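Aldolase (Klebsiella pneumoniae, PDB 6VOQ) is an aldolase-like, zinc-binding protein of the class II aldolase/adducin family that assembles from four chains. Local coordinates at residues Q6-M11 and Q55-V60; T101-L106 and R185-L190; R116-Y121 and R193-L198. All coordinates share one frame; numbering follows the deposited sequence.

Contact 1 (Q6-M11 and Q55-V60)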
# COMPACT_ATOMS: atom_id res chain seq x y z
N GLN A 6 -24.18 -16.14 -10.04
CA GLN A 6 -23.57 -15.45 -8.92
C GLN A 6 -22.16 -15.95 -8.65
O GLN A 6 -21.31 -15.18 -8.21
CB GLN A 6 -24.44 -15.61 -7.68
CG GLN A 6 -25.87 -15.18 -7.93
CD GLN A 6 -26.85 -15.95 -7.10
OE1 GLN A 6 -26.69 -17.15 -6.88
NE2 GLN A 6 -27.89 -15.28 -6.64
N LEU A 7 -21.91 -17.24 -8.91
CA LEU A 7 -20.57 -17.78 -8.70
C LEU A 7 -19.59 -17.18 -9.69
O LEU A 7 -18.50 -16.74 -9.31
CB LEU A 7 -20.61 -19.30 -8.79
CG LEU A 7 -21.31 -20.03 -7.63
CD1 LEU A 7 -21.44 -21.55 -7.88
CD2 LEU A 7 -20.61 -19.77 -6.31
N ARG A 8 -19.95 -17.13 -10.97
CA ARG A 8 -19.11 -16.45 -11.95
C ARG A 8 -18.93 -14.99 -11.56
O ARG A 8 -17.83 -14.45 -11.63
CB ARG A 8 -19.73 -16.55 -13.35
CG ARG A 8 -19.62 -17.93 -13.95
CD ARG A 8 -20.19 -17.99 -15.34
NE ARG A 8 -20.12 -19.35 -15.89
CZ ARG A 8 -19.14 -19.80 -16.67
NH1 ARG A 8 -18.14 -19.01 -17.04
NH2 ARG A 8 -19.18 -21.06 -17.09
N GLU A 9 -20.01 -14.36 -11.12
CA GLU A 9 -19.98 -12.98 -10.66
C GLU A 9 -19.04 -12.79 -9.47
O GLU A 9 -18.18 -11.90 -9.48
CB GLU A 9 -21.41 -12.56 -10.33
CG GLU A 9 -21.65 -11.09 -10.04
CD GLU A 9 -20.89 -10.13 -10.94
OE1 GLU A 9 -20.64 -9.00 -10.47
OE2 GLU A 9 -20.58 -10.46 -12.11
N GLU A 10 -19.20 -13.63 -8.44
CA GLU A 10 -18.36 -13.57 -7.25
C GLU A 10 -16.88 -13.73 -7.61
O GLU A 10 -16.02 -13.06 -7.02
CB GLU A 10 -18.79 -14.66 -6.26
CG GLU A 10 -17.95 -14.72 -5.00
CD GLU A 10 -18.67 -14.09 -3.83
OE1 GLU A 10 -18.68 -14.70 -2.73
OE2 GLU A 10 -19.24 -12.99 -4.02
N MET A 11 -16.57 -14.62 -8.55
CA MET A 11 -15.18 -14.84 -8.92
C MET A 11 -14.57 -13.60 -9.54
O MET A 11 -13.45 -13.22 -9.20
CB MET A 11 -15.07 -16.03 -9.86
CG MET A 11 -13.66 -16.32 -10.33
SD MET A 11 -13.44 -18.01 -10.88
CE MET A 11 -13.67 -18.86 -9.33
N GLN A 55 -18.20 -14.41 -18.35
CA GLN A 55 -18.66 -15.23 -19.44
C GLN A 55 -17.63 -16.23 -19.93
O GLN A 55 -18.02 -17.26 -20.49
CB GLN A 55 -19.10 -14.31 -20.57
CG GLN A 55 -20.55 -13.96 -20.43
CD GLN A 55 -21.36 -15.23 -20.19
OE1 GLN A 55 -21.81 -15.89 -21.12
NE2 GLN A 55 -21.41 -15.64 -18.91
N ARG A 56 -16.34 -15.98 -19.70
CA ARG A 56 -15.28 -16.80 -20.27
C ARG A 56 -14.46 -17.53 -19.21
O ARG A 56 -13.44 -18.15 -19.54
CB ARG A 56 -14.39 -15.91 -21.14
CG ARG A 56 -15.05 -15.61 -22.48
CD ARG A 56 -14.55 -14.31 -23.07
NE ARG A 56 -13.09 -14.22 -23.01
CZ ARG A 56 -12.27 -14.72 -23.92
NH1 ARG A 56 -12.76 -15.35 -24.98
NH2 ARG A 56 -10.96 -14.59 -23.78
N LEU A 57 -14.89 -17.49 -17.96
CA LEU A 57 -14.22 -18.28 -16.93
C LEU A 57 -14.28 -19.75 -17.29
O LEU A 57 -15.28 -20.24 -17.82
CB LEU A 57 -14.87 -18.03 -15.57
CG LEU A 57 -14.80 -16.60 -15.02
CD1 LEU A 57 -15.81 -16.44 -13.92
CD2 LEU A 57 -13.40 -16.26 -14.51
N SER A 58 -13.19 -20.46 -17.03
CA SER A 58 -13.08 -21.85 -17.43
C SER A 58 -13.98 -22.72 -16.57
O SER A 58 -14.21 -22.45 -15.39
CB SER A 58 -11.65 -22.33 -17.29
OG SER A 58 -10.75 -21.29 -17.63
N VAL A 59 -14.48 -23.80 -17.17
CA VAL A 59 -15.14 -24.87 -16.45
C VAL A 59 -14.45 -26.17 -16.84
O VAL A 59 -14.34 -26.49 -18.03
CB VAL A 59 -16.64 -24.93 -16.74
CG1 VAL A 59 -17.25 -26.12 -16.04
CG2 VAL A 59 -17.32 -23.66 -16.31
N VAL A 60 -14.00 -26.92 -15.84
CA VAL A 60 -13.27 -28.17 -16.03
C VAL A 60 -13.81 -29.18 -15.02
O VAL A 60 -14.28 -28.81 -13.94
CB VAL A 60 -11.75 -27.93 -15.88
CG1 VAL A 60 -11.45 -27.25 -14.56
CG2 VAL A 60 -10.96 -29.21 -16.01
O HOH W 1 -17.42 -21.45 -19.11
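The guanidinium of Arg8 meets segment 55-60 along its edge: Leu57 N and water 1 lie in its plane there, Leu57 O sits near that plane, and CG2 of Val59 approaches obliquely, 3.3 Å from Arg8 NH2. This links the N-terminal helix 4-20 to the 3-10 turn that leads into strand 58-60, in the mixed sheet of the class II aldolase/adducin fold. Arg8 gets there with CG anti to its carbonyl carbon (chi1 -73°) and the chain extended from CG to NE, so the head reaches from the helix to the turn. Arg8 NH1 donates to Leu57 O at 3.2 Å, with an N-H...O angle of 148°. The donor stands 28° above the carbonyl plane, which makes this a moderate bond rather than an ideal one. Water 1 closes a ring, accepting from Arg8 NH2 at 2.7 Å and donating to Leu57 O at 2.8 Å, so that the carbonyl is gripped twice. Glu4 forms a salt bridge with the same NH2, and Ala54 O takes a further bond from NH1. The bonds hold the head's rotation, and Glu4 probably balances its charge. Next to it the contact is apolar. Leu57 runs past Arg8 and Met11 in the opposite direction, with Leu41 of the neighbouring strand 40-42 also against it. Its CD1 reaches the helix backbone, 3.6 Å from Arg8 O, while its CD2 lies 4.0 Å from the SD of Met11.

Contact 2 (T101-L106 and R185-L190)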
# COMPACT_ATOMS: atom_id res chain seq x y z
N THR A 101 4.49 -15.48 0.09
CA THR A 101 5.52 -15.91 -0.84
C THR A 101 6.91 -15.75 -0.23
O THR A 101 7.77 -16.62 -0.40
CB THR A 101 5.44 -15.10 -2.15
OG1 THR A 101 4.18 -15.33 -2.79
CG2 THR A 101 6.57 -15.48 -3.11
N ALA A 102 7.14 -14.62 0.45
CA ALA A 102 8.41 -14.42 1.15
C ALA A 102 8.67 -15.54 2.14
O ALA A 102 9.72 -16.18 2.11
CB ALA A 102 8.41 -13.07 1.87
N LEU A 103 7.69 -15.79 3.01
CA LEU A 103 7.79 -16.91 3.93
C LEU A 103 8.11 -18.21 3.21
O LEU A 103 8.83 -19.06 3.75
CB LEU A 103 6.49 -17.04 4.72
CG LEU A 103 6.44 -18.08 5.82
CD1 LEU A 103 7.35 -17.69 6.97
CD2 LEU A 103 5.03 -18.21 6.30
N SER A 104 7.61 -18.38 1.98
CA SER A 104 7.80 -19.63 1.26
C SER A 104 9.22 -19.78 0.73
O SER A 104 9.60 -20.90 0.37
CB SER A 104 6.80 -19.74 0.10
OG SER A 104 7.37 -19.25 -1.11
N CYS A 105 9.99 -18.70 0.66
CA CYS A 105 11.37 -18.74 0.19
C CYS A 105 12.39 -18.89 1.31
O CYS A 105 13.59 -18.89 1.04
CB CYS A 105 11.71 -17.49 -0.63
SG CYS A 105 10.56 -17.14 -1.97
N LEU A 106 11.95 -19.02 2.56
CA LEU A 106 12.87 -19.09 3.67
C LEU A 106 13.41 -20.51 3.85
O LEU A 106 12.76 -21.50 3.50
CB LEU A 106 12.20 -18.62 4.97
CG LEU A 106 12.03 -17.10 5.07
CD1 LEU A 106 11.48 -16.66 6.43
CD2 LEU A 106 13.34 -16.42 4.77
N ARG A 185 2.62 -11.37 6.99
CA ARG A 185 3.14 -10.02 7.02
C ARG A 185 3.57 -9.63 8.43
O ARG A 185 4.59 -8.95 8.62
CB ARG A 185 2.09 -9.05 6.47
CG ARG A 185 2.57 -7.61 6.38
CD ARG A 185 1.45 -6.71 5.97
NE ARG A 185 1.86 -5.32 5.90
CZ ARG A 185 1.00 -4.31 5.95
NH1 ARG A 185 -0.29 -4.54 6.06
NH2 ARG A 185 1.44 -3.06 5.88
N LEU A 186 2.81 -10.06 9.44
CA LEU A 186 3.18 -9.74 10.81
C LEU A 186 4.50 -10.37 11.18
O LEU A 186 5.28 -9.77 11.94
CB LEU A 186 2.08 -10.21 11.76
CG LEU A 186 0.87 -9.31 11.79
CD1 LEU A 186 -0.30 -10.05 12.39
CD2 LEU A 186 1.21 -8.06 12.58
N ILE A 187 4.78 -11.57 10.67
CA ILE A 187 6.07 -12.20 10.92
C ILE A 187 7.20 -11.28 10.50
O ILE A 187 8.11 -10.97 11.28
CB ILE A 187 6.14 -13.57 10.21
CG1 ILE A 187 5.16 -14.54 10.86
CG2 ILE A 187 7.55 -14.14 10.26
CD1 ILE A 187 5.00 -15.85 10.13
N PHE A 188 7.14 -10.77 9.27
CA PHE A 188 8.24 -9.93 8.79
C PHE A 188 8.25 -8.57 9.45
O PHE A 188 9.32 -7.99 9.65
CB PHE A 188 8.18 -9.82 7.27
CG PHE A 188 8.58 -11.08 6.59
CD1 PHE A 188 9.92 -11.36 6.37
CD2 PHE A 188 7.63 -12.01 6.22
CE1 PHE A 188 10.29 -12.54 5.75
CE2 PHE A 188 7.98 -13.18 5.60
CZ PHE A 188 9.32 -13.45 5.36
N THR A 189 7.08 -8.08 9.85
CA THR A 189 7.01 -6.82 10.59
C THR A 189 7.63 -6.98 11.98
O THR A 189 8.38 -6.11 12.44
CB THR A 189 5.56 -6.37 10.71
OG1 THR A 189 5.06 -6.05 9.40
CG2 THR A 189 5.45 -5.14 11.62
N LEU A 190 7.29 -8.06 12.67
CA LEU A 190 7.82 -8.25 14.01
C LEU A 190 9.32 -8.50 13.98
O LEU A 190 10.03 -8.06 14.88
CB LEU A 190 7.09 -9.39 14.71
CG LEU A 190 5.63 -9.04 15.03
CD1 LEU A 190 4.82 -10.29 15.38
CD2 LEU A 190 5.60 -8.03 16.16
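With CG anti to its carbonyl carbon (chi1 -72°) and the ring plane turned nearly at right angles to the CA-CB-CG plane (chi2 -84°), Phe188 projects from helix 170-190 and delivers its CZ-CE2 end to segment 101-106. Leu106 adopts the same first torsion (chi1 -75°) and meets it tip to tip, its CD1 4.0 Å from Phe188 CZ. Ala102 needs no torsion: its CB is directed toward the other helix and lies oblique to the ring, 3.6 Å from Phe188 CZ, the tightest apolar approach here. The backbone N of Leu103 lies at the ring edge, 3.7 Å from Phe188 CE2, and Leu103 CB is 4.2 Å from that same carbon. Beside the ring, Leu103 CD1 lies a looser 4.3 Å from Ile187 CD1. This is helix-to-helix packing at a subunit boundary of the aldolase assembly: the end of helix 98-104 and the residues after it lie against the long helix 170-190, and Leu186 and Leu190 of a second subunit pack on Ala102 and Leu106. Within segment 101-106, Ser104 OG donates to Thr101 O at 2.8 Å, in the carbonyl plane and on a lone pair. Ser104 OG is also hydrogen-bonded to the backbone N of His161, a zinc ligand, and so probably helps to position it.

Contact 3 (R116-Y121 and R193-L198)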
# COMPACT_ATOMS: atom_id res chain seq x y z
N ARG A 116 4.12 -20.16 13.24
CA ARG A 116 4.08 -20.24 14.69
C ARG A 116 3.13 -19.18 15.24
O ARG A 116 3.43 -17.98 15.15
CB ARG A 116 5.48 -20.06 15.26
CG ARG A 116 5.61 -20.34 16.73
CD ARG A 116 7.08 -20.27 17.06
NE ARG A 116 7.37 -20.17 18.48
CZ ARG A 116 8.53 -19.71 18.95
NH1 ARG A 116 9.47 -19.29 18.10
NH2 ARG A 116 8.73 -19.65 20.26
N PRO A 117 2.01 -19.57 15.83
CA PRO A 117 0.91 -18.61 16.06
C PRO A 117 1.20 -17.63 17.20
O PRO A 117 1.56 -18.02 18.32
CB PRO A 117 -0.29 -19.52 16.38
CG PRO A 117 0.30 -20.77 16.90
CD PRO A 117 1.62 -20.95 16.17
N PHE A 118 1.02 -16.34 16.89
CA PHE A 118 0.98 -15.26 17.86
C PHE A 118 -0.32 -14.48 17.80
O PHE A 118 -0.45 -13.46 18.49
CB PHE A 118 2.15 -14.28 17.64
CG PHE A 118 2.35 -13.89 16.21
CD1 PHE A 118 1.57 -12.90 15.63
CD2 PHE A 118 3.30 -14.54 15.43
CE1 PHE A 118 1.74 -12.55 14.29
CE2 PHE A 118 3.48 -14.19 14.10
CZ PHE A 118 2.69 -13.19 13.52
N THR A 119 -1.27 -14.90 16.97
CA THR A 119 -2.62 -14.38 16.91
C THR A 119 -3.54 -15.57 16.74
O THR A 119 -3.14 -16.59 16.16
CB THR A 119 -2.83 -13.41 15.74
OG1 THR A 119 -2.27 -13.98 14.55
CG2 THR A 119 -2.16 -12.08 16.04
N PRO A 120 -4.78 -15.49 17.26
CA PRO A 120 -5.63 -16.68 17.29
C PRO A 120 -6.30 -17.04 15.97
O PRO A 120 -6.76 -18.18 15.82
CB PRO A 120 -6.69 -16.31 18.34
CG PRO A 120 -6.80 -14.84 18.22
CD PRO A 120 -5.41 -14.34 17.92
N TYR A 121 -6.35 -16.12 15.01
CA TYR A 121 -7.32 -16.25 13.93
C TYR A 121 -6.91 -17.28 12.88
O TYR A 121 -7.78 -17.98 12.36
CB TYR A 121 -7.55 -14.87 13.32
CG TYR A 121 -7.94 -13.90 14.41
CD1 TYR A 121 -9.18 -14.00 15.03
CD2 TYR A 121 -7.05 -12.93 14.87
CE1 TYR A 121 -9.54 -13.15 16.06
CE2 TYR A 121 -7.41 -12.07 15.90
CZ TYR A 121 -8.66 -12.19 16.49
OH TYR A 121 -9.04 -11.35 17.51
N ARG A 193 12.22 -8.90 16.97
CA ARG A 193 11.74 -8.45 18.26
C ARG A 193 11.15 -9.62 19.04
O ARG A 193 10.69 -10.61 18.47
CB ARG A 193 10.69 -7.35 18.09
CG ARG A 193 11.20 -6.08 17.51
CD ARG A 193 10.05 -5.14 17.32
NE ARG A 193 10.40 -3.91 16.63
CZ ARG A 193 10.56 -2.73 17.22
NH1 ARG A 193 10.42 -2.64 18.54
NH2 ARG A 193 10.87 -1.66 16.51
N GLU A 194 11.17 -9.50 20.37
CA GLU A 194 10.65 -10.57 21.20
C GLU A 194 9.13 -10.59 21.12
O GLU A 194 8.47 -9.62 21.48
CB GLU A 194 11.10 -10.43 22.65
CG GLU A 194 10.62 -11.59 23.52
CD GLU A 194 11.04 -11.45 24.96
OE1 GLU A 194 11.74 -10.47 25.30
OE2 GLU A 194 10.67 -12.33 25.77
N ILE A 195 8.58 -11.71 20.66
CA ILE A 195 7.16 -11.86 20.39
C ILE A 195 6.52 -12.63 21.53
O ILE A 195 7.08 -13.62 22.02
CB ILE A 195 6.96 -12.58 19.04
CG1 ILE A 195 7.57 -11.73 17.93
CG2 ILE A 195 5.47 -12.89 18.78
CD1 ILE A 195 7.74 -12.44 16.64
N ARG A 196 5.34 -12.17 21.96
CA ARG A 196 4.48 -12.89 22.90
C ARG A 196 3.69 -13.94 22.10
O ARG A 196 2.55 -13.73 21.70
CB ARG A 196 3.53 -11.92 23.61
CG ARG A 196 3.31 -12.18 25.11
CD ARG A 196 2.61 -13.50 25.38
NE ARG A 196 1.23 -13.51 24.91
CZ ARG A 196 0.39 -14.53 25.07
NH1 ARG A 196 0.78 -15.64 25.69
NH2 ARG A 196 -0.84 -14.45 24.59
N TYR A 197 4.32 -15.09 21.87
CA TYR A 197 3.65 -16.17 21.15
C TYR A 197 2.48 -16.73 21.97
O TYR A 197 2.45 -16.63 23.20
CB TYR A 197 4.63 -17.29 20.81
CG TYR A 197 5.61 -16.96 19.72
CD1 TYR A 197 5.21 -16.89 18.40
CD2 TYR A 197 6.95 -16.72 20.02
CE1 TYR A 197 6.12 -16.59 17.39
CE2 TYR A 197 7.86 -16.43 19.02
CZ TYR A 197 7.43 -16.35 17.71
OH TYR A 197 8.33 -16.06 16.73
N LEU A 198 1.52 -17.33 21.28
CA LEU A 198 0.44 -18.00 21.99
C LEU A 198 0.98 -19.26 22.65
O LEU A 198 1.72 -20.03 22.02
CB LEU A 198 -0.71 -18.33 21.05
CG LEU A 198 -1.51 -17.17 20.46
CD1 LEU A 198 -2.84 -17.66 19.88
CD2 LEU A 198 -1.73 -16.08 21.50
O HOH W 2 2.66 -20.26 19.42
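Arg116 and Tyr197 cross at about a right angle, yet their flat ends lie almost parallel: the guanidinium is stacked on the phenol ring with planes 12° apart. Arg116 CZ stands 3.6 Å from the Tyr197 ring centroid in cation-pi geometry, and its CD lies 4.0 Å from that centroid, adding a CH-pi contact over the same face. The extended Arg116 chain, CG anti to the backbone N, lays the group flat. The opposite face of the Tyr197 ring is taken by Ile195 CG2, 3.9 Å above its plane. That methyl also touches Phe118 CB at 3.8 Å. Phe118 holds the crowded first torsion (chi1 46°), and its side chain crosses that of Tyr197 obliquely, with Tyr197 CE1 at its ring edge, 4.0 Å from Phe118 CD2. Beside the stack, Leu198 N donates to Pro117 O at 3.0 Å, nearly straight at 160° and on a lone pair; water 2 donates to that same oxygen and to Leu198 O. Leu198 CD1 packs on the 119-120 link, 3.8 Å from Thr119 C. The irregular segments, joined by a single backbone bond, lie at an intersubunit surface: Asn160 of the third subunit bonds to Phe118 O and Arg196 O, and Tyr121 stacks on that subunit's zinc ligand His96. The straight bond and flat stack constrain how the segments sit and turn, and the stack probably favours the charged arginine.

Overall arrangement
All three contacts lie away from the chain's centre and are only partly buried. Contact 1 sits on one side of it, tying the N-terminal helix to the sheet through a charged head beside an apolar layer; no other chain touches it. Contacts 2 and 3 lie on the opposite side, with centres about 14 Å apart, and both border the third subunit. They touch directly: Phe118 of contact 3 packs on Leu186 and Ile187, and Ile195 on Leu190, so helix 170-190, part of contact 2, also backs contact 3. Contact 2 joins its segments chiefly by apolar packing, without a hydrogen bond between them, whereas contact 3 adds a backbone hydrogen bond and a cation-pi stack.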